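Local coordinates for cobalamin biosynthesis protein CobN (Mycobacterium tuberculosis, PDB 7C6O) that serves as the catalytic subunit of cobaltochelatase, the enzyme that inserts cobalt into the corrin ring during cobalamin biosynthesis, at residues A[283-289]-A[320-326]; A[342-346]-A[570-574]; A[616-622]-A[693-699]. One frame throughout, in Å; residues are numbered along the deposited sequence. Where two conformers were deposited one is given.

Contact 1 of 3, residues A[283-289]-A[320-326]; sequences ILQGLCL and RIITVPF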
loop_
_atom_site.group_PDB
_atom_site.type_symbol
_atom_site.label_atom_id
_atom_site.label_comp_id
_atom_site.label_asym_id
_atom_site.label_seq_id
_atom_site.Cartn_x
_atom_site.Cartn_y
_atom_site.Cartn_z
ATOM N N ILE A 283 1.061 6.160 19.364
ATOM C CA ILE A 283 0.968 7.519 18.843
ATOM C C ILE A 283 0.024 7.471 17.651
ATOM O O ILE A 283 0.347 6.871 16.618
ATOM C CB ILE A 283 2.344 8.076 18.449
ATOM C CG1 ILE A 283 3.289 8.053 19.655
ATOM C CG2 ILE A 283 2.211 9.485 17.878
ATOM C CD1 ILE A 283 4.692 8.555 19.357
ATOM N N LEU A 284 -1.143 8.093 17.788
ATOM C CA LEU A 284 -2.210 7.989 16.803
ATOM C C LEU A 284 -2.405 9.331 16.116
ATOM O O LEU A 284 -2.505 10.365 16.783
ATOM C CB LEU A 284 -3.518 7.539 17.458
ATOM C CG LEU A 284 -3.495 6.212 18.224
ATOM C CD1 LEU A 284 -3.055 6.406 19.676
ATOM C CD2 LEU A 284 -4.850 5.530 18.165
ATOM N N GLN A 285 -2.462 9.313 14.786
ATOM C CA GLN A 285 -2.726 10.528 14.025
ATOM C C GLN A 285 -4.231 10.760 13.964
ATOM O O GLN A 285 -4.958 10.010 13.302
ATOM C CB GLN A 285 -2.136 10.434 12.621
ATOM C CG GLN A 285 -2.137 11.763 11.875
ATOM C CD GLN A 285 -0.936 12.624 12.224
ATOM O OE1 GLN A 285 0.151 12.109 12.471
ATOM N NE2 GLN A 285 -1.127 13.939 12.249
ATOM N N GLY A 286 -4.702 11.785 14.667
ATOM C CA GLY A 286 -6.072 12.229 14.517
ATOM C C GLY A 286 -6.149 13.234 13.390
ATOM O O GLY A 286 -5.532 14.300 13.465
ATOM N N LEU A 287 -6.887 12.909 12.334
ATOM C CA LEU A 287 -6.845 13.712 11.121
ATOM C C LEU A 287 -7.663 14.987 11.295
ATOM O O LEU A 287 -8.784 14.958 11.812
ATOM C CB LEU A 287 -7.352 12.901 9.930
ATOM C CG LEU A 287 -6.649 11.559 9.696
ATOM C CD1 LEU A 287 -7.276 10.823 8.525
ATOM C CD2 LEU A 287 -5.151 11.752 9.469
ATOM N N CYS A 288 -7.085 16.109 10.878
ATOM C CA CYS A 288 -7.742 17.414 10.882
ATOM C C CYS A 288 -7.671 17.928 9.449
ATOM O O CYS A 288 -6.658 18.501 9.042
ATOM C CB CYS A 288 -7.066 18.373 11.855
ATOM S SG CYS A 288 -7.073 17.810 13.564
ATOM N N LEU A 289 -8.739 17.715 8.688
ATOM C CA LEU A 289 -8.683 17.970 7.258
ATOM C C LEU A 289 -8.609 19.463 6.972
ATOM O O LEU A 289 -9.270 20.274 7.626
ATOM C CB LEU A 289 -9.897 17.361 6.559
ATOM C CG LEU A 289 -10.092 15.861 6.782
ATOM C CD1 LEU A 289 -11.074 15.294 5.771
ATOM C CD2 LEU A 289 -8.761 15.126 6.717
ATOM N N ARG A 320 3.313 6.189 13.303
ATOM C CA ARG A 320 2.042 6.600 13.878
ATOM C C ARG A 320 0.905 5.723 13.363
ATOM O O ARG A 320 0.940 5.220 12.236
ATOM C CB ARG A 320 1.756 8.065 13.550
ATOM C CG ARG A 320 2.729 9.040 14.188
ATOM C CD ARG A 320 2.448 10.465 13.739
ATOM N NE ARG A 320 3.423 11.407 14.282
ATOM C CZ ARG A 320 3.438 12.710 14.014
ATOM N NH1 ARG A 320 2.526 13.237 13.207
ATOM N NH2 ARG A 320 4.367 13.488 14.553
ATOM N N ILE A 321 -0.104 5.541 14.210
ATOM C CA ILE A 321 -1.326 4.841 13.829
ATOM C C ILE A 321 -2.266 5.828 13.151
ATOM O O ILE A 321 -2.583 6.885 13.710
ATOM C CB ILE A 321 -1.989 4.203 15.060
ATOM C CG1 ILE A 321 -1.009 3.271 15.778
ATOM C CG2 ILE A 321 -3.257 3.466 14.671
ATOM C CD1 ILE A 321 -1.538 2.736 17.093
ATOM N N ILE A 322 -2.718 5.490 11.948
ATOM C CA ILE A 322 -3.608 6.356 11.178
ATOM C C ILE A 322 -5.045 6.075 11.601
ATOM O O ILE A 322 -5.516 4.937 11.502
ATOM C CB ILE A 322 -3.422 6.133 9.668
ATOM C CG1 ILE A 322 -1.950 6.299 9.273
ATOM C CG2 ILE A 322 -4.318 7.069 8.872
ATOM C CD1 ILE A 322 -1.378 7.659 9.594
ATOM N N THR A 323 -5.751 7.097 12.063
ATOM C CA THR A 323 -7.140 6.951 12.496
ATOM C C THR A 323 -8.056 7.676 11.505
ATOM O O THR A 323 -7.987 7.376 10.307
ATOM C CB THR A 323 -7.300 7.413 13.942
ATOM O OG1 THR A 323 -7.255 8.846 14.013
ATOM C CG2 THR A 323 -6.201 6.818 14.823
ATOM N N VAL A 324 -8.935 8.564 11.957
ATOM C CA VAL A 324 -9.998 9.121 11.122
ATOM C C VAL A 324 -10.033 10.636 11.304
ATOM O O VAL A 324 -9.384 11.156 12.223
ATOM C CB VAL A 324 -11.355 8.478 11.467
ATOM C CG1 VAL A 324 -11.289 6.960 11.317
ATOM C CG2 VAL A 324 -11.799 8.864 12.872
ATOM N N PRO A 325 -10.764 11.387 10.472
ATOM C CA PRO A 325 -10.829 12.845 10.665
ATOM C C PRO A 325 -11.848 13.214 11.734
ATOM O O PRO A 325 -13.016 12.830 11.650
ATOM C CB PRO A 325 -11.258 13.375 9.290
ATOM C CG PRO A 325 -11.232 12.187 8.358
ATOM C CD PRO A 325 -11.430 10.989 9.222
ATOM N N PHE A 326 -11.405 13.965 12.745
ATOM C CA PHE A 326 -12.313 14.438 13.781
ATOM C C PHE A 326 -12.581 15.936 13.716
ATOM O O PHE A 326 -13.413 16.430 14.484
ATOM C CB PHE A 326 -11.782 14.076 15.177
ATOM C CG PHE A 326 -10.615 14.911 15.626
ATOM C CD1 PHE A 326 -9.325 14.586 15.244
ATOM C CD2 PHE A 326 -10.809 16.010 16.452
ATOM C CE1 PHE A 326 -8.250 15.346 15.664
ATOM C CE2 PHE A 326 -9.736 16.775 16.876
ATOM C CZ PHE A 326 -8.456 16.444 16.482
#
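Leu284 and Ile321 begin a parallel ladder in which strands 283-289 and 321-326 lie side by side, a beta-alpha-beta unit of a mixed sheet, with a beta bulge between Gln285 and Leu287. On one face the Leu284 and Ile321 side chains run alongside, pointing the same way, with CG of Leu284 4.0 Å from CB of Ile321. On the other face, Gln285 leaves with CG anti to its backbone N and bends sharply at chi2 (84°), turning its amide toward the Arg320 side chain. OE1 of Gln285 then receives NH1 of Arg320 at 2.7 Å, on a carbonyl lone pair and at the guanidinium edge. The Gln285 amide and Arg320 guanidinium planes are 26° apart, and Val251 O takes a further bond from each partner, so this buried polar pair is well satisfied. The bulge is marked by Thr323, whose hydroxyl stands between backbone N and carbonyl carbon (chi1 74°). This puts OG1 of Thr323 above the carbonyl plane of Gln285, 2.7 Å from its O, which also accepts from N of Thr323, within the plane, at 3.3 Å. Beyond the bulge, Leu287 pairs with Pro325, and CG, CD1 and CD2 of Leu289 settle against CB of Pro325. Helix 305-313 covers the face of Leu287 and Ile322, whereas helix 343-361 lies against Ile321 and Val324. Phe326 turns its ring back toward strand 283-289, on the side of Leu284, where CE1 of Phe326 comes to 3.6 Å from O of Gly286 at the ring edge, and SG of Cys288 sits obliquely, 4.1 Å from the centroid of the Phe326 ring.

Contact 2 of 3, residues A[342-346]-A[570-574]; sequences DPERC and GMSAS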
loop_
_atom_site.group_PDB
_atom_site.type_symbol
_atom_site.label_atom_id
_atom_site.label_comp_id
_atom_site.label_asym_id
_atom_site.label_seq_id
_atom_site.Cartn_x
_atom_site.Cartn_y
_atom_site.Cartn_z
ATOM N N ASP A 342 -16.149 17.112 14.624
ATOM C CA ASP A 342 -17.257 16.181 14.469
ATOM C C ASP A 342 -17.322 15.329 15.726
ATOM O O ASP A 342 -16.434 14.488 15.936
ATOM C CB ASP A 342 -17.039 15.304 13.231
ATOM C CG ASP A 342 -18.187 14.332 12.963
ATOM O OD1 ASP A 342 -18.715 13.715 13.910
ATOM O OD2 ASP A 342 -18.549 14.172 11.778
ATOM N N PRO A 343 -18.334 15.500 16.584
ATOM C CA PRO A 343 -18.333 14.773 17.868
ATOM C C PRO A 343 -18.337 13.262 17.713
ATOM O O PRO A 343 -17.708 12.559 18.516
ATOM C CB PRO A 343 -19.611 15.277 18.553
ATOM C CG PRO A 343 -19.914 16.585 17.892
ATOM C CD PRO A 343 -19.470 16.430 16.472
ATOM N N GLU A 344 -19.033 12.738 16.704
ATOM C CA GLU A 344 -19.048 11.293 16.503
ATOM C C GLU A 344 -17.667 10.777 16.115
ATOM O O GLU A 344 -17.212 9.754 16.639
ATOM C CB GLU A 344 -20.092 10.923 15.446
ATOM C CG GLU A 344 -20.331 9.426 15.295
ATOM C CD GLU A 344 -19.304 8.755 14.401
ATOM O OE1 GLU A 344 -18.777 9.428 13.487
ATOM O OE2 GLU A 344 -19.019 7.558 14.617
ATOM N N ARG A 345 -16.980 11.474 15.204
ATOM C CA ARG A 345 -15.622 11.075 14.852
ATOM C C ARG A 345 -14.651 11.309 16.003
ATOM O O ARG A 345 -13.661 10.579 16.132
ATOM C CB ARG A 345 -15.159 11.816 13.599
ATOM C CG ARG A 345 -15.867 11.401 12.309
ATOM C CD ARG A 345 -15.448 10.003 11.843
ATOM N NE ARG A 345 -16.226 8.943 12.482
ATOM C CZ ARG A 345 -15.986 7.643 12.331
ATOM N NH1 ARG A 345 -14.982 7.235 11.566
ATOM N NH2 ARG A 345 -16.747 6.749 12.950
ATOM N N CYS A 346 -14.909 12.320 16.839
ATOM C CA CYS A 346 -14.121 12.487 18.055
ATOM C C CYS A 346 -14.207 11.245 18.930
ATOM O O CYS A 346 -13.211 10.828 19.532
ATOM C CB CYS A 346 -14.594 13.716 18.833
ATOM S SG CYS A 346 -14.044 15.297 18.161
ATOM N N GLY A 570 -9.535 8.279 5.657
ATOM C CA GLY A 570 -10.296 9.181 6.499
ATOM C C GLY A 570 -11.696 8.640 6.719
ATOM O O GLY A 570 -12.686 9.280 6.345
ATOM N N MET A 571 -11.784 7.458 7.331
ATOM C CA MET A 571 -13.032 6.708 7.360
ATOM C C MET A 571 -14.123 7.473 8.103
ATOM O O MET A 571 -13.865 8.187 9.077
ATOM C CB MET A 571 -12.818 5.341 8.012
ATOM C CG MET A 571 -11.585 4.590 7.512
ATOM S SD MET A 571 -11.405 4.571 5.714
ATOM C CE MET A 571 -12.807 3.575 5.224
ATOM N N SER A 572 -15.354 7.316 7.623
ATOM C CA SER A 572 -16.543 7.906 8.221
ATOM C C SER A 572 -17.355 6.834 8.933
ATOM O O SER A 572 -17.058 5.636 8.860
ATOM C CB SER A 572 -17.412 8.591 7.159
ATOM O OG SER A 572 -18.077 7.636 6.351
ATOM N N ALA A 573 -18.410 7.282 9.618
ATOM C CA ALA A 573 -19.302 6.351 10.297
ATOM C C ALA A 573 -20.114 5.510 9.320
ATOM O O ALA A 573 -20.637 4.459 9.710
ATOM C CB ALA A 573 -20.238 7.112 11.239
ATOM N N SER A 574 -20.235 5.936 8.065
ATOM C CA SER A 574 -20.970 5.160 7.079
ATOM C C SER A 574 -20.067 4.251 6.257
ATOM O O SER A 574 -20.554 3.582 5.340
ATOM C CB SER A 574 -21.763 6.089 6.152
ATOM O OG SER A 574 -20.904 6.861 5.338
#
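Arg345, in the first turn of helix 343-361, reaches across to Met571 and Ala573 in the loop that leads into helix 576-581. Bends at chi2 and chi3 fold its side chain round, so that the guanidinium lies flat against the loop backbone. N of Ala573 sits 3.6 Å above the centre of the Arg345 guanidinium plane, and the Ser572 carbonyl carbon lies over the same face nearer its rim. NH1 of Arg345 bonds O of Met571 at 2.9 Å, a bent bond (133° at the hydrogen) that approaches from above the carbonyl plane. This is the tight, buried part, and the guanidinium is held at its edge: Arg345 grips the Glu344 carboxylate side-on, OE1 of Glu344 taking NE at 2.8 Å and OE2 of Glu344 taking NH2 at 2.9 Å, the latter almost straight. Asp578 adds a salt bridge to NH1, so two carboxylates probably stabilise the charge. Toward the partly exposed side the contact thins out. There the Glu344 carboxylate merely leans on the methyl of Ala573, with OE1 of Glu344 3.5 Å from CB of Ala573, while Pro463 touches that alanine as well. Asp342 steadies the helix start, its OD1 accepting from N of Arg345 at 3.1 Å, and its other oxygen is held by Arg293. The arrangement is that of an aspartate N-capped helix whose first-turn arginine docks on a distant loop.

Contact 3 of 3, residues A[616-622]-A[693-699]; sequences PMARAET and KDVQIRD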
loop_
_atom_site.group_PDB
_atom_site.type_symbol
_atom_site.label_atom_id
_atom_site.label_comp_id
_atom_site.label_asym_id
_atom_site.label_seq_id
_atom_site.Cartn_x
_atom_site.Cartn_y
_atom_site.Cartn_z
ATOM N N PRO A 616 11.814 -18.398 2.424
ATOM C CA PRO A 616 13.166 -18.790 2.022
ATOM C C PRO A 616 13.238 -18.933 0.509
ATOM O O PRO A 616 12.298 -19.409 -0.131
ATOM C CB PRO A 616 13.376 -20.131 2.737
ATOM C CG PRO A 616 12.001 -20.656 2.963
ATOM C CD PRO A 616 11.147 -19.442 3.221
ATOM N N MET A 617 14.361 -18.491 -0.059
ATOM C CA MET A 617 14.581 -18.476 -1.499
ATOM C C MET A 617 15.803 -19.312 -1.854
ATOM O O MET A 617 16.740 -19.437 -1.062
ATOM C CB MET A 617 14.783 -17.043 -2.018
ATOM C CG MET A 617 13.673 -16.073 -1.637
ATOM S SD MET A 617 12.085 -16.457 -2.403
ATOM C CE MET A 617 12.455 -16.155 -4.131
ATOM N N ALA A 618 15.790 -19.871 -3.063
ATOM C CA ALA A 618 16.923 -20.635 -3.571
ATOM C C ALA A 618 16.851 -20.669 -5.090
ATOM O O ALA A 618 15.801 -20.416 -5.686
ATOM C CB ALA A 618 16.948 -22.058 -3.002
ATOM N N ARG A 619 17.987 -20.984 -5.711
ATOM C CA ARG A 619 18.041 -21.071 -7.164
ATOM C C ARG A 619 17.161 -22.214 -7.656
ATOM O O ARG A 619 17.058 -23.261 -7.012
ATOM C CB ARG A 619 19.487 -21.271 -7.625
ATOM C CG ARG A 619 19.872 -20.447 -8.842
ATOM C CD ARG A 619 21.385 -20.270 -8.932
ATOM N NE ARG A 619 22.066 -21.491 -9.344
ATOM C CZ ARG A 619 22.631 -21.668 -10.535
ATOM N NH1 ARG A 619 22.605 -20.696 -11.437
ATOM N NH2 ARG A 619 23.228 -22.815 -10.822
ATOM N N ALA A 620 16.514 -22.005 -8.807
ATOM C CA ALA A 620 15.582 -23.006 -9.319
ATOM C C ALA A 620 16.303 -24.289 -9.720
ATOM O O ALA A 620 15.783 -25.390 -9.503
ATOM C CB ALA A 620 14.801 -22.443 -10.505
ATOM N N GLU A 621 17.494 -24.161 -10.312
ATOM C CA GLU A 621 18.302 -25.283 -10.793
ATOM C C GLU A 621 17.598 -26.053 -11.908
ATOM O O GLU A 621 16.503 -25.675 -12.338
ATOM C CB GLU A 621 18.669 -26.225 -9.641
ATOM C CG GLU A 621 19.602 -25.611 -8.602
ATOM C CD GLU A 621 20.920 -25.131 -9.194
ATOM O OE1 GLU A 621 21.465 -24.123 -8.695
ATOM O OE2 GLU A 621 21.414 -25.755 -10.158
ATOM N N THR A 622 18.221 -27.123 -12.392
ATOM C CA THR A 622 17.663 -27.923 -13.472
ATOM C C THR A 622 17.280 -29.311 -12.976
ATOM O O THR A 622 17.753 -29.783 -11.939
ATOM C CB THR A 622 18.647 -28.054 -14.640
ATOM O OG1 THR A 622 19.861 -28.661 -14.180
ATOM C CG2 THR A 622 18.956 -26.693 -15.230
ATOM N N LYS A 693 17.146 -21.742 -15.007
ATOM C CA LYS A 693 17.963 -22.418 -14.005
ATOM C C LYS A 693 18.393 -21.458 -12.903
ATOM O O LYS A 693 18.450 -21.842 -11.729
ATOM C CB LYS A 693 19.188 -23.043 -14.677
ATOM C CG LYS A 693 20.249 -23.555 -13.720
ATOM C CD LYS A 693 21.408 -24.195 -14.475
ATOM C CE LYS A 693 22.400 -24.830 -13.520
ATOM N NZ LYS A 693 23.504 -25.515 -14.245
ATOM N N ASP A 694 18.673 -20.207 -13.264
ATOM C CA ASP A 694 19.290 -19.241 -12.365
ATOM C C ASP A 694 18.285 -18.451 -11.537
ATOM O O ASP A 694 18.670 -17.862 -10.520
ATOM C CB ASP A 694 20.154 -18.269 -13.177
ATOM C CG ASP A 694 21.109 -17.469 -12.318
ATOM O OD1 ASP A 694 21.837 -18.082 -11.508
ATOM O OD2 ASP A 694 21.143 -16.229 -12.466
ATOM N N VAL A 695 17.014 -18.425 -11.937
ATOM C CA VAL A 695 16.036 -17.575 -11.269
ATOM C C VAL A 695 15.827 -18.035 -9.830
ATOM O O VAL A 695 15.888 -19.233 -9.518
ATOM C CB VAL A 695 14.714 -17.568 -12.058
ATOM C CG1 VAL A 695 14.051 -18.941 -12.023
ATOM C CG2 VAL A 695 13.774 -16.490 -11.523
ATOM N N GLN A 696 15.604 -17.075 -8.936
ATOM C CA GLN A 696 15.286 -17.392 -7.551
ATOM C C GLN A 696 13.814 -17.760 -7.426
ATOM O O GLN A 696 12.944 -17.064 -7.961
ATOM C CB GLN A 696 15.609 -16.203 -6.644
ATOM C CG GLN A 696 17.090 -15.882 -6.534
ATOM C CD GLN A 696 17.844 -16.905 -5.706
ATOM O OE1 GLN A 696 19.028 -17.155 -5.935
ATOM N NE2 GLN A 696 17.163 -17.493 -4.733
ATOM N N ILE A 697 13.535 -18.856 -6.723
ATOM C CA ILE A 697 12.171 -19.262 -6.411
ATOM C C ILE A 697 12.099 -19.547 -4.919
ATOM O O ILE A 697 13.117 -19.728 -4.248
ATOM C CB ILE A 697 11.713 -20.502 -7.209
ATOM C CG1 ILE A 697 12.581 -21.709 -6.849
ATOM C CG2 ILE A 697 11.757 -20.230 -8.706
ATOM C CD1 ILE A 697 12.108 -23.010 -7.468
ATOM N N ARG A 698 10.882 -19.577 -4.389
ATOM C CA ARG A 698 10.746 -19.867 -2.971
ATOM C C ARG A 698 11.044 -21.336 -2.702
ATOM O O ARG A 698 10.714 -22.216 -3.503
ATOM C CB ARG A 698 9.357 -19.486 -2.461
ATOM C CG ARG A 698 8.194 -20.268 -3.027
ATOM C CD ARG A 698 6.910 -19.707 -2.435
ATOM N NE ARG A 698 5.692 -20.291 -2.988
ATOM C CZ ARG A 698 5.175 -19.955 -4.165
ATOM N NH1 ARG A 698 5.788 -19.058 -4.924
ATOM N NH2 ARG A 698 4.051 -20.523 -4.586
ATOM N N ASP A 699 11.699 -21.587 -1.573
ATOM C CA ASP A 699 12.190 -22.896 -1.164
ATOM C C ASP A 699 11.575 -23.289 0.172
ATOM O O ASP A 699 12.205 -23.936 1.013
ATOM C CB ASP A 699 13.715 -22.901 -1.100
ATOM C CG ASP A 699 14.288 -24.298 -1.027
ATOM O OD1 ASP A 699 13.784 -25.184 -1.749
ATOM O OD2 ASP A 699 15.243 -24.507 -0.251
#
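Ala618 and Ile697 form the hydrogen-bonded pair of a small two-stranded antiparallel sheet, 617-619 with 696-698. N of Ala618 meets O of Ile697 at 2.9 Å, and the return bond from Ile697 N to Ala618 O is almost straight. Backbone bonds continue past the strands: Ala620 N bonds O of Val695, just past helix 675-694, and Glu621 N bonds O of Lys693 in the last turn of that helix. Lys693 runs out fully extended, with CG anti to its backbone N (chi1 169°). Its CB, CG and CD file past the methyl of Thr622, CD of Lys693 coming to 3.6 Å from CG2 of Thr622; CG also brushes CA of Glu621. CE touches both NH2 of Arg619 and OE2 of Glu621, which lie on one side of it, and NZ ends in salt bridges to Glu630 and Asp754. Those carboxylates probably offset the nearby Arg619 charge. Arg619 itself belongs to a salt-bridge network: its NE bonds OE1 of Glu621 at 2.8 Å, while its NH1 reaches Asp694, which Arg737 also holds. The Arg619 guanidinium and Asp694 carboxylate planes stand 71° apart, and NH1 of Arg619 meets OD1 of Asp694 on its anti side at 2.7 Å.

Overall arrangement
The contacts follow in series along the chain, all within its CobN/magnesium chelatase family region. Contacts 1 and 2 are neighbours, their centres about 11 Å apart: strand 321-331 leads into strand 337-341 and helix 343-361, and Phe326 O probably bonds Asp342 N. Pro325 and Val324 pack on Gly570 and Met571, so strand 321-331, next to the outermost strand 337-341 of the seven-stranded sheet, meets the 570-574 loop. Contact 3 lies on the opposite side of the chain's centre, about 43 Å from contact 1 and 49 Å from contact 2 between centres, in a separate two-stranded sheet. Contacts 1 and 2 thus tie one sheet to its adjoining helix and loop; contact 3 joins a remote, largely helical region.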